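Local coordinates for D-isomer specific 2-hydroxyacid dehydrogenase family protein (Desulfovibrio vulgaris, PDB 5TX7) that probably interconverts D-2-hydroxyacids and 2-keto acids, using NAD as cofactor, at residues 102-107 against 160-165; 154-159 against 185-190. All blocks are in the same frame, centred on the assembly; numbering follows the deposited sequence.

Contact 1: residues 102-107 against 160-165; sequences SVAQHV and GRRVGR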
ATOM      1  N   SER A 102      -2.662  -8.053   9.534  1.00 42.55           N
ATOM      2  CA  SER A 102      -3.788  -7.375   8.910  1.00 40.80           C
ATOM      3  C   SER A 102      -3.743  -5.887   9.245  1.00 38.39           C
ATOM      4  O   SER A 102      -3.809  -5.044   8.346  1.00 35.96           O
ATOM      5  CB  SER A 102      -5.106  -7.981   9.374  1.00 42.18           C
ATOM      6  OG  SER A 102      -6.188  -7.559   8.554  1.00 40.93           O
ATOM      7  N   VAL A 103      -3.566  -5.576  10.529  1.00 37.04           N
ATOM      8  CA  VAL A 103      -3.603  -4.189  11.002  1.00 36.13           C
ATOM      9  C   VAL A 103      -2.394  -3.395  10.527  1.00 35.27           C
ATOM     10  O   VAL A 103      -2.564  -2.309   9.945  1.00 36.75           O
ATOM     11  CB  VAL A 103      -3.794  -4.104  12.543  1.00 36.40           C
ATOM     12  CG1 VAL A 103      -3.656  -2.679  13.065  1.00 37.37           C
ATOM     13  CG2 VAL A 103      -5.203  -4.623  12.908  1.00 35.79           C
ATOM     14  N   ALA A 104      -1.193  -3.930  10.750  1.00 34.82           N
ATOM     15  CA  ALA A 104       0.039  -3.293  10.278  1.00 33.67           C
ATOM     16  C   ALA A 104       0.028  -2.975   8.769  1.00 34.13           C
ATOM     17  O   ALA A 104       0.412  -1.906   8.350  1.00 34.77           O
ATOM     18  CB  ALA A 104       1.231  -4.164  10.611  1.00 35.30           C
ATOM     19  N   GLN A 105      -0.411  -3.920   7.960  1.00 35.25           N
ATOM     20  CA  GLN A 105      -0.583  -3.667   6.535  1.00 36.00           C
ATOM     21  C   GLN A 105      -1.651  -2.624   6.203  1.00 37.19           C
ATOM     22  O   GLN A 105      -1.516  -1.919   5.195  1.00 37.74           O
ATOM     23  CB  GLN A 105      -0.869  -4.968   5.789  1.00 37.41           C
ATOM     24  CG  GLN A 105       0.367  -5.856   5.799  1.00 38.34           C
ATOM     25  CD  GLN A 105       0.182  -7.185   5.130  1.00 39.82           C
ATOM     26  OE1 GLN A 105      -0.645  -7.345   4.222  1.00 44.97           O
ATOM     27  NE2 GLN A 105       0.957  -8.161   5.572  1.00 41.21           N
ATOM     28  N   HIS A 106      -2.704  -2.524   7.020  1.00 36.20           N
ATOM     29  CA  HIS A 106      -3.713  -1.477   6.792  1.00 37.04           C
ATOM     30  C   HIS A 106      -3.161  -0.049   7.053  1.00 36.19           C
ATOM     31  O   HIS A 106      -3.546   0.911   6.367  1.00 34.76           O
ATOM     32  CB  HIS A 106      -4.989  -1.720   7.618  1.00 38.24           C
ATOM     33  CG  HIS A 106      -6.166  -0.945   7.128  1.00 37.92           C
ATOM     34  ND1 HIS A 106      -6.723  -1.150   5.884  1.00 39.38           N
ATOM     35  CD2 HIS A 106      -6.883   0.050   7.701  1.00 39.87           C
ATOM     36  CE1 HIS A 106      -7.733  -0.313   5.713  1.00 40.48           C
ATOM     37  NE2 HIS A 106      -7.866   0.411   6.810  1.00 40.34           N
ATOM     38  N   VAL A 107      -2.249   0.073   8.026  1.00 35.42           N
ATOM     39  CA  VAL A 107      -1.541   1.336   8.278  1.00 36.19           C
ATOM     40  C   VAL A 107      -0.883   1.852   6.971  1.00 37.74           C
ATOM     41  O   VAL A 107      -1.017   3.049   6.618  1.00 35.18           O
ATOM     42  CB  VAL A 107      -0.482   1.182   9.398  1.00 37.43           C
ATOM     43  CG1 VAL A 107       0.485   2.386   9.462  1.00 37.85           C
ATOM     44  CG2 VAL A 107      -1.151   0.974  10.736  1.00 36.73           C
ATOM     45  N   GLY A 160       2.550  -2.578  16.431  1.00 40.57           N
ATOM     46  CA  GLY A 160       3.562  -1.534  16.414  1.00 41.25           C
ATOM     47  C   GLY A 160       4.917  -2.002  15.908  1.00 40.11           C
ATOM     48  O   GLY A 160       5.507  -1.364  15.068  1.00 42.57           O
ATOM     49  N   ARG A 161       5.395  -3.125  16.403  1.00 48.46           N
ATOM     50  CA  ARG A 161       6.685  -3.667  15.961  1.00 50.25           C
ATOM     51  C   ARG A 161       6.673  -4.064  14.504  1.00 48.64           C
ATOM     52  O   ARG A 161       7.672  -3.868  13.807  1.00 44.91           O
ATOM     53  CB  ARG A 161       7.064  -4.895  16.778  1.00 54.69           C
ATOM     54  CG  ARG A 161       7.457  -4.562  18.202  1.00 60.29           C
ATOM     55  CD  ARG A 161       7.413  -5.811  19.047  1.00 68.53           C
ATOM     56  NE  ARG A 161       7.516  -5.523  20.469  1.00 75.71           N
ATOM     57  CZ  ARG A 161       7.497  -6.456  21.416  1.00 86.83           C
ATOM     58  NH1 ARG A 161       7.357  -7.746  21.092  1.00 91.10           N
ATOM     59  NH2 ARG A 161       7.604  -6.109  22.695  1.00 91.89           N
ATOM     60  N   ARG A 162       5.547  -4.638  14.057  1.00 49.63           N
ATOM     61  CA  ARG A 162       5.341  -4.987  12.640  1.00 46.59           C
ATOM     62  C   ARG A 162       5.362  -3.725  11.784  1.00 41.80           C
ATOM     63  O   ARG A 162       6.043  -3.667  10.761  1.00 38.86           O
ATOM     64  CB  ARG A 162       4.019  -5.734  12.463  1.00 48.20           C
ATOM     65  CG  ARG A 162       3.854  -6.473  11.166  1.00 52.22           C
ATOM     66  CD  ARG A 162       4.731  -7.703  11.174  1.00 57.87           C
ATOM     67  NE  ARG A 162       5.786  -7.537  10.221  1.00 61.76           N
ATOM     68  CZ  ARG A 162       6.893  -8.269  10.207  1.00 73.21           C
ATOM     69  NH1 ARG A 162       7.824  -8.018   9.295  1.00 75.92           N
ATOM     70  NH2 ARG A 162       7.093  -9.269  11.078  1.00 80.89           N
ATOM     71  N   VAL A 163       4.642  -2.694  12.222  1.00 39.54           N
ATOM     72  CA  VAL A 163       4.662  -1.437  11.511  1.00 37.80           C
ATOM     73  C   VAL A 163       6.098  -0.909  11.392  1.00 39.08           C
ATOM     74  O   VAL A 163       6.491  -0.407  10.336  1.00 40.92           O
ATOM     75  CB  VAL A 163       3.729  -0.401  12.163  1.00 36.03           C
ATOM     76  CG1 VAL A 163       4.001   0.999  11.628  1.00 35.54           C
ATOM     77  CG2 VAL A 163       2.283  -0.773  11.926  1.00 35.70           C
ATOM     78  N   GLY A 164       6.879  -1.040  12.456  1.00 40.58           N
ATOM     79  CA  GLY A 164       8.262  -0.585  12.450  1.00 41.81           C
ATOM     80  C   GLY A 164       9.139  -1.350  11.471  1.00 42.84           C
ATOM     81  O   GLY A 164       9.938  -0.750  10.762  1.00 45.91           O
ATOM     82  N   ARG A 165       9.002  -2.669  11.419  1.00 42.35           N
ATOM     83  CA  ARG A 165       9.797  -3.448  10.462  1.00 44.08           C
ATOM     84  C   ARG A 165       9.470  -3.024   9.006  1.00 42.79           C
ATOM     85  O   ARG A 165      10.371  -2.843   8.176  1.00 43.08           O
ATOM     86  CB  ARG A 165       9.659  -4.971  10.683  1.00 43.87           C
TER
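The flat guanidinium of Arg-162 offers neither face nor edge to Ala-104; what touches Ala-104 CB is the aliphatic root of the arginine, and the other side chains meeting here are branched or a bare methyl. Arg-162 CG lies 3.5 Å from Ala-104 CB, with Arg-162 CB only slightly farther. Because CG stands anti to the backbone N (chi1 -164°) and the chain then bends at chi2 and chi3, the side chain passes the methyl with its first two carbons and carries its charged end away. That end reaches the second subunit, where Arg-162 NH1 makes a weak hydrogen bond to the carbonyl of Ala-169 of that subunit.

Val-163 contributes the larger share from its helix, through a single branch. Its CG2, anti to the carbonyl carbon and beside the backbone N, is 3.8 Å from Ala-104 CA and equally near Ala-104 CB, so it rests against the helix surface itself. The same methyl meets Val-107 CG2 at 4.0 Å, one turn further on, and these two valine side chains cross at about a right angle. CG2 is therefore shared by Ala-104 and Val-107, and the contact is purely apolar, burying 164 Å² in total.

With only a methyl at Ala-104, the CA atoms of Ala-104 and Val-163 are 5.1 Å apart, and the local axes approach to 8.7 Å with a signed crossing angle of -46°. On another side of the same segment, Gln-105 OE1 accepts a hydrogen bond from Leu-146 N of the second subunit. The arrangement is a close, apolar helix-helix packing in which the first helix of a Rossmann-type nucleotide-binding fold, 158-169, lies against the long helix 100-116.

Contact 2: residues 154-159 against 185-190; sequences VGFGNT and PDYRPF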
ATOM      1  N   VAL A 154       3.331   4.992  18.324  1.00 39.58           N
ATOM      2  CA  VAL A 154       2.810   5.178  19.674  1.00 41.79           C
ATOM      3  C   VAL A 154       2.269   3.843  20.153  1.00 42.27           C
ATOM      4  O   VAL A 154       1.172   3.445  19.790  1.00 43.25           O
ATOM      5  CB  VAL A 154       1.696   6.266  19.692  1.00 42.60           C
ATOM      6  CG1 VAL A 154       1.139   6.474  21.092  1.00 42.38           C
ATOM      7  CG2 VAL A 154       2.236   7.585  19.154  1.00 42.33           C
ATOM      8  N   GLY A 155       3.057   3.148  20.970  1.00 45.86           N
ATOM      9  CA  GLY A 155       2.706   1.800  21.468  1.00 47.49           C
ATOM     10  C   GLY A 155       3.487   0.776  20.665  1.00 48.68           C
ATOM     11  O   GLY A 155       3.435   0.799  19.442  1.00 49.56           O
ATOM     12  N   PHE A 156       4.237  -0.098  21.340  1.00 48.48           N
ATOM     13  CA  PHE A 156       5.207  -0.971  20.662  1.00 46.59           C
ATOM     14  C   PHE A 156       5.020  -2.430  21.069  1.00 47.53           C
ATOM     15  O   PHE A 156       5.983  -3.152  21.361  1.00 51.91           O
ATOM     16  CB  PHE A 156       6.639  -0.464  20.924  1.00 46.84           C
ATOM     17  CG  PHE A 156       7.619  -0.734  19.802  1.00 46.45           C
ATOM     18  CD1 PHE A 156       7.288  -0.461  18.465  1.00 45.60           C
ATOM     19  CD2 PHE A 156       8.906  -1.209  20.084  1.00 46.55           C
ATOM     20  CE1 PHE A 156       8.202  -0.696  17.451  1.00 46.13           C
ATOM     21  CE2 PHE A 156       9.819  -1.423  19.076  1.00 47.29           C
ATOM     22  CZ  PHE A 156       9.469  -1.177  17.752  1.00 47.05           C
ATOM     23  N   GLY A 157       3.762  -2.866  21.055  1.00 45.84           N
ATOM     24  CA  GLY A 157       3.416  -4.289  21.082  1.00 44.49           C
ATOM     25  C   GLY A 157       3.644  -4.901  19.708  1.00 44.85           C
ATOM     26  O   GLY A 157       4.347  -4.330  18.875  1.00 43.34           O
ATOM     27  N   ASN A 158       3.007  -6.036  19.452  1.00 46.76           N
ATOM     28  CA  ASN A 158       3.233  -6.799  18.212  1.00 48.83           C
ATOM     29  C   ASN A 158       2.929  -6.006  16.928  1.00 46.65           C
ATOM     30  O   ASN A 158       3.713  -6.062  15.980  1.00 47.36           O
ATOM     31  CB  ASN A 158       2.383  -8.074  18.194  1.00 54.03           C
ATOM     32  CG  ASN A 158       2.765  -9.068  19.293  1.00 57.80           C
ATOM     33  OD1 ASN A 158       1.905  -9.596  19.984  1.00 58.80           O
ATOM     34  ND2 ASN A 158       4.043  -9.323  19.448  1.00 60.87           N
ATOM     35  N   THR A 159       1.812  -5.281  16.913  1.00 43.46           N
ATOM     36  CA  THR A 159       1.379  -4.568  15.712  1.00 41.72           C
ATOM     37  C   THR A 159       2.339  -3.409  15.418  1.00 40.91           C
ATOM     38  O   THR A 159       2.881  -3.302  14.320  1.00 41.74           O
ATOM     39  CB  THR A 159      -0.064  -4.061  15.867  1.00 38.20           C
ATOM     40  OG1 THR A 159      -0.925  -5.158  16.114  1.00 36.71           O
ATOM     41  CG2 THR A 159      -0.548  -3.406  14.623  1.00 38.23           C
ATOM     42  N   PRO A 185      14.549  -3.735  18.441  1.00 73.85           N
ATOM     43  CA  PRO A 185      14.509  -4.518  17.207  1.00 71.67           C
ATOM     44  C   PRO A 185      15.859  -4.584  16.511  1.00 74.22           C
ATOM     45  O   PRO A 185      16.784  -3.845  16.866  1.00 75.90           O
ATOM     46  CB  PRO A 185      13.506  -3.766  16.349  1.00 64.99           C
ATOM     47  CG  PRO A 185      13.620  -2.366  16.798  1.00 64.19           C
ATOM     48  CD  PRO A 185      13.994  -2.387  18.240  1.00 67.45           C
ATOM     49  N   ASP A 186      15.958  -5.464  15.520  1.00 76.26           N
ATOM     50  CA  ASP A 186      17.219  -5.710  14.822  1.00 84.25           C
ATOM     51  C   ASP A 186      17.267  -4.938  13.498  1.00 82.16           C
ATOM     52  O   ASP A 186      17.433  -5.535  12.422  1.00 89.03           O
ATOM     53  CB  ASP A 186      17.419  -7.227  14.600  1.00 86.09           C
ATOM     54  N   TYR A 187      17.082  -3.615  13.578  1.00 74.12           N
ATOM     55  CA  TYR A 187      17.222  -2.727  12.417  1.00 66.43           C
ATOM     56  C   TYR A 187      17.536  -1.307  12.872  1.00 66.25           C
ATOM     57  O   TYR A 187      17.174  -0.897  13.975  1.00 68.21           O
ATOM     58  CB  TYR A 187      15.983  -2.754  11.502  1.00 60.29           C
ATOM     59  CG  TYR A 187      14.689  -2.296  12.158  1.00 56.70           C
ATOM     60  CD1 TYR A 187      14.428  -0.947  12.369  1.00 51.95           C
ATOM     61  CD2 TYR A 187      13.718  -3.223  12.570  1.00 54.83           C
ATOM     62  CE1 TYR A 187      13.267  -0.532  12.991  1.00 50.41           C
ATOM     63  CE2 TYR A 187      12.548  -2.809  13.175  1.00 52.87           C
ATOM     64  CZ  TYR A 187      12.333  -1.459  13.381  1.00 48.79           C
ATOM     65  OH  TYR A 187      11.196  -1.045  13.977  1.00 47.23           O
ATOM     66  N   ARG A 188      18.203  -0.558  12.005  1.00 66.36           N
ATOM     67  CA  ARG A 188      18.525   0.831  12.265  1.00 66.92           C
ATOM     68  C   ARG A 188      18.232   1.651  11.011  1.00 64.23           C
ATOM     69  O   ARG A 188      18.249   1.095   9.921  1.00 67.04           O
ATOM     70  CB  ARG A 188      19.997   0.929  12.667  1.00 73.84           C
ATOM     71  CG  ARG A 188      20.329   0.238  13.988  1.00 79.36           C
ATOM     72  CD  ARG A 188      19.589   0.863  15.177  1.00 81.34           C
ATOM     73  NE  ARG A 188      20.000   0.270  16.446  1.00 83.69           N
ATOM     74  CZ  ARG A 188      19.381  -0.716  17.106  1.00 84.62           C
ATOM     75  NH1 ARG A 188      18.263  -1.302  16.650  1.00 78.09           N
ATOM     76  NH2 ARG A 188      19.918  -1.134  18.259  1.00 90.48           N
ATOM     77  N   PRO A 189      17.938   2.946  11.128  1.00 65.31           N
ATOM     78  CA  PRO A 189      17.878   3.703  12.393  1.00 65.49           C
ATOM     79  C   PRO A 189      16.612   3.439  13.201  1.00 60.31           C
ATOM     80  O   PRO A 189      15.511   3.435  12.649  1.00 52.47           O
ATOM     81  CB  PRO A 189      17.890   5.175  11.926  1.00 66.50           C
ATOM     82  CG  PRO A 189      18.318   5.112  10.491  1.00 68.23           C
ATOM     83  CD  PRO A 189      17.722   3.840   9.983  1.00 66.27           C
ATOM     84  N   PHE A 190      16.796   3.175  14.491  1.00 60.47           N
ATOM     85  CA  PHE A 190      15.702   2.996  15.428  1.00 57.72           C
ATOM     86  C   PHE A 190      16.077   3.645  16.735  1.00 60.91           C
ATOM     87  O   PHE A 190      17.235   3.599  17.121  1.00 67.09           O
ATOM     88  CB  PHE A 190      15.417   1.522  15.681  1.00 57.05           C
ATOM     89  CG  PHE A 190      14.410   1.299  16.769  1.00 56.10           C
ATOM     90  CD1 PHE A 190      13.058   1.402  16.499  1.00 52.75           C
ATOM     91  CD2 PHE A 190      14.813   1.025  18.072  1.00 59.51           C
ATOM     92  CE1 PHE A 190      12.110   1.222  17.504  1.00 52.87           C
ATOM     93  CE2 PHE A 190      13.876   0.841  19.081  1.00 60.89           C
ATOM     94  CZ  PHE A 190      12.517   0.933  18.793  1.00 56.46           C
TER
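The far end of the Phe-156 ring, CE2 and CZ, overlaps that of Phe-190 only slightly: the planes are inclined by only 19°, yet the centroids stand 5.4 Å apart. The nearest carbons are Phe-156 CZ and Phe-190 CE1 at 3.6 Å, and Phe-156 CE2 lies just as close to Phe-190 CZ. The two side chains arrive from opposite directions, so each presents its far end, and the pair is a strongly offset near-parallel one. With CG anti to the backbone N (chi1 173°), the Phe-190 ring points toward Phe-156.

Two further groups lie at the edge of the Phe-156 ring, near its plane. Pro-185 CD comes within 4.4 Å of Phe-156 CE2, and Tyr-187 OH is 4.2 Å from Phe-156 CZ, a van der Waals contact. The proline does more within its own loop: its CD sits over one face of Phe-190, displaced toward the rim, while its CG covers one face of the Tyr-187 ring in the same off-centre manner. Pro-185 thus fills the corner between the two rings.

Arg-188 ties this loop together. Its NH1 donates to Tyr-187 O over 2.9 Å in a nearly straight bond (165°), approaching from above the carbonyl plane, and to Pro-185 O in a more bent one. Its NH2 forms a salt bridge with Asp-184.

Phe-156 stands between Gly-155 and Gly-157, which with Gly-160 match a GxGxxG pattern, with Gly-157 as the N-cap of helix 158-169. The contact packs this turn, consistent with an NAD-binding glycine loop, against the loop that follows strand 173-177, where the chain enters strand 190-192 of a Rossmann-type fold.

How the contacts relate
Contacts 1 and 2 share helix 158-169, which gives its middle to the first and its start, with the preceding glycine turn, to the second; their centres are about 10 Å apart. They touch directly at several points. Arg-161 NE lies 3.0 Å from Phe-156 O, Tyr-187 OH packs 3.3 Å from Gly-164 C, and Val-103 CG1 lies 3.6 Å from Thr-159 CG2. The helix is therefore flanked by helix 100-116 and by loop 185-190. Gly-160 in contact 1 completes the glycine pattern begun in contact 2, so both probably border the NAD-binding turn, while contact 1 also extends toward the second subunit.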